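Local coordinates for protein 23S rRNA-specific endonuclease VapC20 (PDB 5WZF) that cleaves 23S rRNA in the sarcin-ricin loop as the magnesium-dependent endoribonuclease toxin of a type II toxin-antitoxin system, at residues 16-22 and 53-57; 85-91 and 116-121; 105-111 and 130-136. The contacts are given in a common frame with arbitrary orientation. Residue numbers count along the deposited sequence, not the author numbering.

Contact 1 (16-22 and 53-57); sequences FVDTSFW and VLGET
In the PIN-domain fold the first strand of the parallel sheet runs straight into a helix, and here that junction packs against helix 51-63. Extended F16 and V17 lead to D18, the N-cap of helix 19-25, whose OD2 accepts from S20 N (3.1 Å) and S20 OG (2.6 Å). The backbone comes closest at T19 and T57, with CA atoms 5.2 Å apart. T19 has the most surface covered: its m rotamer brings OG1 to E56 OE1, to which it donates a hydrogen bond of 2.6 Å, while its CG2 lies 3.5 Å from T57 OG1. T57 OG1 itself donates to V53 O of its own helix (2.8 Å). V53, rotamer t, points at the strand end: V53 CG1 meets V17 O and W22 CD1, both at 3.5 Å, and V53 CG2 reaches F16 CZ at 4.0 Å. W22, rotamer m, is turned toward the helix; L54 CD2 covers one face of the indole at 4.0 Å from W22 NE1, V53 CG1 lies at the ring edge, and W22 CB touches T57 CG2 at 3.6 Å. W22 NE1 is hydrogen-bonded to T49. The D18 carboxylate borders the probable metal site, D18 and D111 being predicted Mg(2+) ligands. A water lies between the carboxylates, 2.9 Å from D18 OD1 and 2.7 Å from E56 OE1.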
loop_
_atom_site.group_PDB
_atom_site.type_symbol
_atom_site.label_atom_id
_atom_site.label_comp_id
_atom_site.label_asym_id
_atom_site.label_seq_id
_atom_site.Cartn_x
_atom_site.Cartn_y
_atom_site.Cartn_z
ATOM N N PHE B 16 17.160 -5.719 -0.939
ATOM C CA PHE B 16 15.737 -5.443 -1.101
ATOM C C PHE B 16 15.558 -3.931 -1.127
ATOM O O PHE B 16 16.095 -3.229 -0.279
ATOM C CB PHE B 16 14.912 -6.073 0.023
ATOM C CG PHE B 16 13.436 -5.810 -0.098
ATOM C CD1 PHE B 16 12.879 -4.649 0.413
ATOM C CD2 PHE B 16 12.611 -6.715 -0.743
ATOM C CE1 PHE B 16 11.522 -4.400 0.285
ATOM C CE2 PHE B 16 11.255 -6.474 -0.872
ATOM C CZ PHE B 16 10.715 -5.310 -0.358
ATOM N N VAL B 17 14.806 -3.422 -2.099
ATOM C CA VAL B 17 14.715 -1.976 -2.259
ATOM C C VAL B 17 13.398 -1.437 -1.731
ATOM O O VAL B 17 12.327 -1.869 -2.149
ATOM C CB VAL B 17 14.879 -1.549 -3.729
ATOM C CG1 VAL B 17 14.917 -0.034 -3.821
ATOM C CG2 VAL B 17 16.159 -2.140 -4.311
ATOM N N ASP B 18 13.500 -0.479 -0.814
ATOM C CA ASP B 18 12.341 0.114 -0.157
ATOM C C ASP B 18 11.877 1.381 -0.875
ATOM O O ASP B 18 12.636 1.993 -1.629
ATOM C CB ASP B 18 12.681 0.429 1.302
ATOM C CG ASP B 18 11.548 1.103 2.033
ATOM O OD1 ASP B 18 10.430 0.548 2.026
ATOM O OD2 ASP B 18 11.772 2.197 2.598
ATOM N N THR B 19 10.628 1.757 -0.628
ATOM C CA THR B 19 10.044 3.000 -1.121
ATOM C C THR B 19 10.908 4.230 -0.869
ATOM O O THR B 19 11.033 5.096 -1.736
ATOM C CB THR B 19 8.672 3.225 -0.469
ATOM O OG1 THR B 19 7.866 2.062 -0.675
ATOM C CG2 THR B 19 7.972 4.457 -1.044
ATOM N N SER B 20 11.503 4.310 0.316
ATOM C CA SER B 20 12.315 5.472 0.662
ATOM C C SER B 20 13.467 5.637 -0.324
ATOM O O SER B 20 13.853 6.759 -0.656
ATOM C CB SER B 20 12.842 5.361 2.096
ATOM O OG SER B 20 13.528 4.141 2.300
ATOM N N PHE B 21 13.997 4.520 -0.813
ATOM C CA PHE B 21 15.089 4.584 -1.779
ATOM C C PHE B 21 14.581 4.900 -3.186
ATOM O O PHE B 21 15.142 5.762 -3.864
ATOM C CB PHE B 21 15.892 3.282 -1.803
ATOM C CG PHE B 21 17.076 3.329 -2.732
ATOM C CD1 PHE B 21 18.305 3.786 -2.284
ATOM C CD2 PHE B 21 16.950 2.947 -4.059
ATOM C CE1 PHE B 21 19.389 3.848 -3.139
ATOM C CE2 PHE B 21 18.029 3.012 -4.919
ATOM C CZ PHE B 21 19.250 3.461 -4.458
ATOM N N TRP B 22 13.536 4.200 -3.624
ATOM C CA TRP B 22 12.973 4.441 -4.950
ATOM C C TRP B 22 12.571 5.901 -5.121
ATOM O O TRP B 22 12.798 6.505 -6.171
ATOM C CB TRP B 22 11.744 3.563 -5.209
ATOM C CG TRP B 22 11.969 2.096 -5.455
ATOM C CD1 TRP B 22 11.287 1.069 -4.871
ATOM C CD2 TRP B 22 12.890 1.492 -6.373
ATOM N NE1 TRP B 22 11.734 -0.136 -5.352
ATOM C CE2 TRP B 22 12.718 0.094 -6.280
ATOM C CE3 TRP B 22 13.851 1.991 -7.259
ATOM C CZ2 TRP B 22 13.469 -0.807 -7.031
ATOM C CZ3 TRP B 22 14.598 1.094 -8.004
ATOM C CH2 TRP B 22 14.401 -0.288 -7.886
ATOM N N VAL B 53 5.687 -2.171 -2.346
ATOM C CA VAL B 53 6.655 -1.079 -2.367
ATOM C C VAL B 53 6.498 -0.233 -3.630
ATOM O O VAL B 53 6.478 0.998 -3.559
ATOM C CB VAL B 53 8.103 -1.600 -2.274
ATOM C CG1 VAL B 53 9.092 -0.532 -2.739
ATOM C CG2 VAL B 53 8.415 -2.035 -0.847
ATOM N N LEU B 54 6.379 -0.891 -4.781
ATOM C CA LEU B 54 6.233 -0.161 -6.036
ATOM C C LEU B 54 4.962 0.676 -6.006
ATOM O O LEU B 54 4.950 1.817 -6.461
ATOM C CB LEU B 54 6.216 -1.113 -7.234
ATOM C CG LEU B 54 7.570 -1.691 -7.650
ATOM C CD1 LEU B 54 7.460 -2.460 -8.967
ATOM C CD2 LEU B 54 8.614 -0.580 -7.752
ATOM N N GLY B 55 3.897 0.104 -5.457
ATOM C CA GLY B 55 2.651 0.830 -5.313
ATOM C C GLY B 55 2.810 2.059 -4.440
ATOM O O GLY B 55 2.330 3.138 -4.782
ATOM N N GLU B 56 3.493 1.896 -3.312
ATOM C CA GLU B 56 3.681 2.986 -2.368
ATOM C C GLU B 56 4.570 4.051 -2.996
ATOM O O GLU B 56 4.395 5.246 -2.757
ATOM C CB GLU B 56 4.292 2.467 -1.061
ATOM C CG GLU B 56 4.402 3.500 0.047
ATOM C CD GLU B 56 5.144 2.968 1.265
ATOM O OE1 GLU B 56 6.012 2.091 1.098
ATOM O OE2 GLU B 56 4.853 3.426 2.385
ATOM N N THR B 57 5.512 3.599 -3.817
ATOM C CA THR B 57 6.420 4.487 -4.538
ATOM C C THR B 57 5.687 5.324 -5.585
ATOM O O THR B 57 5.929 6.526 -5.696
ATOM C CB THR B 57 7.548 3.687 -5.212
ATOM O OG1 THR B 57 8.327 3.039 -4.196
ATOM C CG2 THR B 57 8.448 4.604 -6.042
HETATM O O HOH W 1 8.038 1.878 2.929
#

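Contact 2 (85-91 and 116-121); sequences EHVTADL and AVMRKK
E85 (chi1 t, chi2 p) directs its carboxylate at the C-terminal turn of helix 109-121, where it forms a salt-bridge network with two lysines. E85 OE2 accepts from K120 NZ at 3.1 Å, whereas the ion pair between E85 OE1 and K121 NZ is long, 3.7 Å. K120 reaches it with a fully extended, all-t side chain, and K120 NZ also donates to a water at 3.3 Å that lies 3.1 Å from T88 OG1. T88 is the N-cap of helix 89-101: T88 OG1 accepts from L91 N at 3.2 Å. Segment 85-91, leaving strand 82-85, outermost within this chain on its side of the parallel PIN-domain sheet, and entering helix 89-101, packs on helix 109-121 through an apolar strip. The CA pairs are V87-V117 (7.3 Å) and L91-A116 (6.5 Å). L91 (chi1 t, chi2 p) sets CG 3.7 Å from A116 CB and CD2 3.7 Å from V117 CG2, and V87 CG2 meets V117 CG2 at 3.9 Å. The backbone N of V87 is satisfied by the side chain of N51.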
loop_
_atom_site.group_PDB
_atom_site.type_symbol
_atom_site.label_atom_id
_atom_site.label_comp_id
_atom_site.label_asym_id
_atom_site.label_seq_id
_atom_site.Cartn_x
_atom_site.Cartn_y
_atom_site.Cartn_z
ATOM N N GLU B 85 8.770 -8.935 -6.422
ATOM C CA GLU B 85 8.049 -9.990 -5.722
ATOM C C GLU B 85 6.604 -9.589 -5.444
ATOM O O GLU B 85 6.356 -8.562 -4.814
ATOM C CB GLU B 85 8.762 -10.326 -4.408
ATOM C CG GLU B 85 8.029 -11.320 -3.521
ATOM C CD GLU B 85 8.236 -12.759 -3.954
ATOM O OE1 GLU B 85 9.065 -12.995 -4.861
ATOM O OE2 GLU B 85 7.578 -13.655 -3.381
ATOM N N HIS B 86 5.655 -10.387 -5.928
ATOM C CA HIS B 86 4.258 -10.222 -5.537
ATOM C C HIS B 86 4.028 -10.937 -4.212
ATOM O O HIS B 86 4.087 -12.166 -4.142
ATOM C CB HIS B 86 3.304 -10.769 -6.606
ATOM C CG HIS B 86 1.863 -10.738 -6.197
ATOM N ND1 HIS B 86 1.031 -9.675 -6.475
ATOM C CD2 HIS B 86 1.115 -11.629 -5.505
ATOM C CE1 HIS B 86 -0.171 -9.919 -5.983
ATOM N NE2 HIS B 86 -0.146 -11.099 -5.391
ATOM N N VAL B 87 3.786 -10.168 -3.159
ATOM C CA VAL B 87 3.608 -10.747 -1.831
ATOM C C VAL B 87 2.383 -11.657 -1.808
ATOM O O VAL B 87 1.268 -11.219 -2.083
ATOM C CB VAL B 87 3.468 -9.657 -0.758
ATOM C CG1 VAL B 87 3.369 -10.291 0.620
ATOM C CG2 VAL B 87 4.653 -8.698 -0.821
ATOM N N THR B 88 2.603 -12.929 -1.492
ATOM C CA THR B 88 1.529 -13.916 -1.479
ATOM C C THR B 88 0.598 -13.720 -0.291
ATOM O O THR B 88 0.930 -13.008 0.658
ATOM C CB THR B 88 2.089 -15.349 -1.436
ATOM O OG1 THR B 88 2.742 -15.569 -0.180
ATOM C CG2 THR B 88 3.080 -15.565 -2.570
ATOM N N ALA B 89 -0.569 -14.355 -0.350
ATOM C CA ALA B 89 -1.535 -14.293 0.739
ATOM C C ALA B 89 -0.927 -14.821 2.032
ATOM O O ALA B 89 -1.137 -14.249 3.100
ATOM C CB ALA B 89 -2.791 -15.076 0.387
ATOM N N ASP B 90 -0.171 -15.911 1.923
ATOM C CA ASP B 90 0.508 -16.506 3.072
ATOM C C ASP B 90 1.490 -15.541 3.719
ATOM O O ASP B 90 1.540 -15.418 4.942
ATOM C CB ASP B 90 1.251 -17.782 2.666
ATOM C CG ASP B 90 0.328 -18.976 2.527
ATOM O OD1 ASP B 90 -0.779 -18.942 3.105
ATOM O OD2 ASP B 90 0.715 -19.948 1.846
ATOM N N LEU B 91 2.285 -14.870 2.893
ATOM C CA LEU B 91 3.288 -13.944 3.401
ATOM C C LEU B 91 2.615 -12.737 4.048
ATOM O O LEU B 91 3.056 -12.262 5.097
ATOM C CB LEU B 91 4.234 -13.508 2.279
ATOM C CG LEU B 91 5.635 -13.050 2.691
ATOM C CD1 LEU B 91 6.315 -14.102 3.554
ATOM C CD2 LEU B 91 6.482 -12.750 1.468
ATOM N N ALA B 116 8.953 -9.422 5.720
ATOM C CA ALA B 116 8.566 -10.806 5.472
ATOM C C ALA B 116 9.180 -11.341 4.185
ATOM O O ALA B 116 9.567 -12.508 4.114
ATOM C CB ALA B 116 7.048 -10.929 5.427
ATOM N N VAL B 117 9.262 -10.492 3.165
ATOM C CA VAL B 117 9.885 -10.886 1.906
ATOM C C VAL B 117 11.371 -11.157 2.124
ATOM O O VAL B 117 11.909 -12.149 1.633
ATOM C CB VAL B 117 9.707 -9.808 0.808
ATOM C CG1 VAL B 117 10.572 -10.129 -0.406
ATOM C CG2 VAL B 117 8.238 -9.692 0.401
ATOM N N MET B 118 12.031 -10.277 2.877
ATOM C CA MET B 118 13.463 -10.414 3.114
ATOM C C MET B 118 13.768 -11.676 3.923
ATOM O O MET B 118 14.754 -12.361 3.659
ATOM C CB MET B 118 14.017 -9.172 3.824
ATOM C CG MET B 118 13.972 -7.901 2.973
ATOM S SD MET B 118 14.597 -6.430 3.823
ATOM C CE MET B 118 16.345 -6.814 3.949
ATOM N N ARG B 119 12.915 -11.983 4.897
ATOM C CA ARG B 119 13.066 -13.212 5.668
ATOM C C ARG B 119 12.894 -14.430 4.766
ATOM O O ARG B 119 13.650 -15.395 4.859
ATOM C CB ARG B 119 12.064 -13.269 6.825
ATOM C CG ARG B 119 12.337 -12.288 7.955
ATOM C CD ARG B 119 11.556 -12.660 9.218
ATOM N NE ARG B 119 10.108 -12.649 9.015
ATOM C CZ ARG B 119 9.344 -11.564 9.115
ATOM N NH1 ARG B 119 9.889 -10.390 9.414
ATOM N NH2 ARG B 119 8.034 -11.650 8.915
ATOM N N LYS B 120 11.895 -14.375 3.891
ATOM C CA LYS B 120 11.625 -15.471 2.968
ATOM C C LYS B 120 12.783 -15.686 1.999
ATOM O O LYS B 120 13.178 -16.819 1.724
ATOM C CB LYS B 120 10.333 -15.204 2.187
ATOM C CG LYS B 120 10.097 -16.167 1.031
ATOM C CD LYS B 120 8.885 -15.768 0.198
ATOM C CE LYS B 120 8.714 -16.686 -1.007
ATOM N NZ LYS B 120 7.495 -16.349 -1.801
ATOM N N LYS B 121 13.332 -14.587 1.492
ATOM C CA LYS B 121 14.363 -14.651 0.464
ATOM C C LYS B 121 15.776 -14.705 1.037
ATOM O O LYS B 121 16.744 -14.865 0.295
ATOM C CB LYS B 121 14.234 -13.456 -0.478
ATOM C CG LYS B 121 12.932 -13.429 -1.257
ATOM C CD LYS B 121 12.840 -14.616 -2.200
ATOM C CE LYS B 121 11.591 -14.548 -3.065
ATOM N NZ LYS B 121 11.527 -15.682 -4.035
HETATM O O HOH W 2 5.306 -17.101 0.484
#

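Contact 3 (105-111 and 130-136); sequences REYSFVD and DGDFSAA
The loop 105-108 and the first turn of helix 109-121 pack against the short helix 132-135; the loop is extended up to S108, the N-cap of helix 109-121, whose OG accepts from D111 N at 3.0 Å. In 130-136, D130 and G131 both have positive phi (74° and 81°), and G131 is the N-cap of helix 132-135. D130 O accepts from a water at 3.2 Å that makes a weak bond to R105 NH2. D132, rotamer m, has the most surface covered on its side: its OD1 takes a nearly straight hydrogen bond from R105 NH2 (2.6 Å, 175°) within a salt bridge, and a water 2.9 Å from D132 OD1 links it to E106 O (3.0 Å). D132 OD2 lies 3.5 Å from D111 OD2, two acceptors side by side in an acidic cluster consistent with the PIN-domain metal site, D111 being a predicted Mg(2+) ligand. The ring atom F133 CE1 stands 4.0 Å from D111 OD1. A135 CB covers one face of the R105 guanidinium, 3.6 Å from R105 NE, and meets Y107 OH at 3.5 Å. Y107 OH also lies 4.1 Å from A136 CB. Among the neighbouring elements, Y107 packs edge-to-face on W98 of helix 89-101, F133 edge-to-face on F115 of helix 109-121, and E140 of strand 139-140 accepts from G131 N and S134 N.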
loop_
_atom_site.group_PDB
_atom_site.type_symbol
_atom_site.label_atom_id
_atom_site.label_comp_id
_atom_site.label_asym_id
_atom_site.label_seq_id
_atom_site.Cartn_x
_atom_site.Cartn_y
_atom_site.Cartn_z
ATOM N N ARG B 105 7.174 -0.375 18.373
ATOM C CA ARG B 105 7.529 0.700 17.451
ATOM C C ARG B 105 6.489 0.798 16.339
ATOM O O ARG B 105 5.898 -0.208 15.954
ATOM C CB ARG B 105 8.923 0.457 16.863
ATOM C CG ARG B 105 9.416 1.519 15.890
ATOM C CD ARG B 105 10.726 1.083 15.246
ATOM N NE ARG B 105 11.087 1.906 14.095
ATOM C CZ ARG B 105 12.033 2.841 14.108
ATOM N NH1 ARG B 105 12.728 3.078 15.214
ATOM N NH2 ARG B 105 12.289 3.536 13.010
ATOM N N GLU B 106 6.255 2.005 15.834
ATOM C CA GLU B 106 5.304 2.192 14.742
ATOM C C GLU B 106 5.845 1.622 13.436
ATOM O O GLU B 106 6.822 2.131 12.889
ATOM C CB GLU B 106 4.965 3.674 14.558
ATOM C CG GLU B 106 3.982 3.928 13.420
ATOM C CD GLU B 106 3.707 5.403 13.179
ATOM O OE1 GLU B 106 4.002 6.227 14.071
ATOM O OE2 GLU B 106 3.191 5.738 12.092
ATOM N N TYR B 107 5.209 0.564 12.942
ATOM C CA TYR B 107 5.566 -0.018 11.649
ATOM C C TYR B 107 4.386 0.046 10.685
ATOM O O TYR B 107 3.244 -0.179 11.085
ATOM C CB TYR B 107 6.021 -1.471 11.802
ATOM C CG TYR B 107 7.370 -1.645 12.460
ATOM C CD1 TYR B 107 8.540 -1.340 11.775
ATOM C CD2 TYR B 107 7.477 -2.135 13.754
ATOM C CE1 TYR B 107 9.779 -1.502 12.369
ATOM C CE2 TYR B 107 8.710 -2.303 14.357
ATOM C CZ TYR B 107 9.858 -1.987 13.661
ATOM O OH TYR B 107 11.089 -2.154 14.258
ATOM N N SER B 108 4.670 0.349 9.421
ATOM C CA SER B 108 3.641 0.365 8.388
ATOM C C SER B 108 3.394 -1.041 7.868
ATOM O O SER B 108 4.231 -1.925 8.031
ATOM C CB SER B 108 4.047 1.274 7.226
ATOM O OG SER B 108 5.025 0.644 6.414
ATOM N N PHE B 109 2.240 -1.242 7.240
ATOM C CA PHE B 109 1.939 -2.515 6.595
ATOM C C PHE B 109 2.953 -2.865 5.505
ATOM O O PHE B 109 3.392 -4.008 5.407
ATOM C CB PHE B 109 0.538 -2.491 5.996
ATOM C CG PHE B 109 0.216 -3.703 5.170
ATOM C CD1 PHE B 109 -0.119 -4.901 5.775
ATOM C CD2 PHE B 109 0.252 -3.642 3.785
ATOM C CE1 PHE B 109 -0.415 -6.018 5.017
ATOM C CE2 PHE B 109 -0.045 -4.755 3.023
ATOM C CZ PHE B 109 -0.380 -5.943 3.640
ATOM N N VAL B 110 3.308 -1.887 4.676
ATOM C CA VAL B 110 4.262 -2.138 3.597
ATOM C C VAL B 110 5.611 -2.586 4.161
ATOM O O VAL B 110 6.241 -3.508 3.638
ATOM C CB VAL B 110 4.443 -0.892 2.701
ATOM C CG1 VAL B 110 5.597 -1.086 1.737
ATOM C CG2 VAL B 110 3.160 -0.607 1.933
ATOM N N ASP B 111 6.047 -1.948 5.242
ATOM C CA ASP B 111 7.290 -2.355 5.893
ATOM C C ASP B 111 7.204 -3.796 6.388
ATOM O O ASP B 111 8.132 -4.580 6.193
ATOM C CB ASP B 111 7.632 -1.417 7.052
ATOM C CG ASP B 111 8.195 -0.085 6.580
ATOM O OD1 ASP B 111 8.465 0.062 5.370
ATOM O OD2 ASP B 111 8.382 0.809 7.429
ATOM N N ASP B 130 15.879 6.209 6.668
ATOM C CA ASP B 130 14.960 6.502 7.781
ATOM C C ASP B 130 14.847 5.418 8.872
ATOM O O ASP B 130 14.083 5.579 9.825
ATOM C CB ASP B 130 13.564 6.823 7.234
ATOM C CG ASP B 130 13.588 7.942 6.209
ATOM O OD1 ASP B 130 14.411 8.871 6.360
ATOM O OD2 ASP B 130 12.790 7.891 5.250
ATOM N N GLY B 131 15.591 4.326 8.737
ATOM C CA GLY B 131 15.878 3.470 9.879
ATOM C C GLY B 131 14.872 2.439 10.364
ATOM O O GLY B 131 15.103 1.807 11.397
ATOM N N ASP B 132 13.769 2.246 9.648
ATOM C CA ASP B 132 12.780 1.251 10.066
ATOM C C ASP B 132 13.299 -0.165 9.839
ATOM O O ASP B 132 13.061 -1.058 10.647
ATOM C CB ASP B 132 11.455 1.450 9.332
ATOM C CG ASP B 132 10.775 2.750 9.707
ATOM O OD1 ASP B 132 10.814 3.123 10.898
ATOM O OD2 ASP B 132 10.210 3.402 8.808
ATOM N N PHE B 133 14.012 -0.368 8.734
ATOM C CA PHE B 133 14.636 -1.660 8.468
ATOM C C PHE B 133 15.746 -1.960 9.481
ATOM O O PHE B 133 15.899 -3.100 9.934
ATOM C CB PHE B 133 15.181 -1.696 7.040
ATOM C CG PHE B 133 14.115 -1.894 5.993
ATOM C CD1 PHE B 133 13.284 -0.849 5.620
ATOM C CD2 PHE B 133 13.946 -3.126 5.385
ATOM C CE1 PHE B 133 12.296 -1.031 4.655
ATOM C CE2 PHE B 133 12.966 -3.318 4.422
ATOM C CZ PHE B 133 12.140 -2.267 4.056
ATOM N N SER B 134 16.518 -0.937 9.843
ATOM C CA SER B 134 17.550 -1.089 10.868
ATOM C C SER B 134 16.938 -1.495 12.204
ATOM O O SER B 134 17.471 -2.355 12.903
ATOM C CB SER B 134 18.343 0.207 11.034
ATOM O OG SER B 134 18.919 0.611 9.807
ATOM N N ALA B 135 15.815 -0.874 12.556
ATOM C CA ALA B 135 15.142 -1.189 13.811
ATOM C C ALA B 135 14.612 -2.619 13.800
ATOM O O ALA B 135 14.562 -3.281 14.838
ATOM C CB ALA B 135 14.013 -0.205 14.078
ATOM N N ALA B 136 14.227 -3.095 12.621
ATOM C CA ALA B 136 13.650 -4.426 12.489
ATOM C C ALA B 136 14.727 -5.501 12.366
ATOM O O ALA B 136 14.420 -6.689 12.276
ATOM C CB ALA B 136 12.711 -4.484 11.293
HETATM O O HOH W 3 14.572 6.033 12.951
HETATM O O HOH W 4 8.569 4.452 12.266
#

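The three contacts lie within one PIN domain, their centres 13 to 16 Å apart. Contact 1 closes before the other two open, whereas the segments of contacts 2 and 3 alternate along the chain and share helix 109-121, contact 3 using its start and contact 2 its end. F16 of the central strand touches V117 and M118 (F16 CB to M118 CG, 3.6 Å), and M118 SD lies 3.6 Å from F133 CE2; helix 109-121 thus belongs to contacts 2 and 3 and is touched by contact 1. Contacts 1 and 3 bring the predicted Mg(2+) ligands together, D18 OD1 lying 3.9 Å from D111 OD1, whereas contact 2 packs the helix's far end against the end of strand 82-85, outermost within this chain, and the start of helix 89-101.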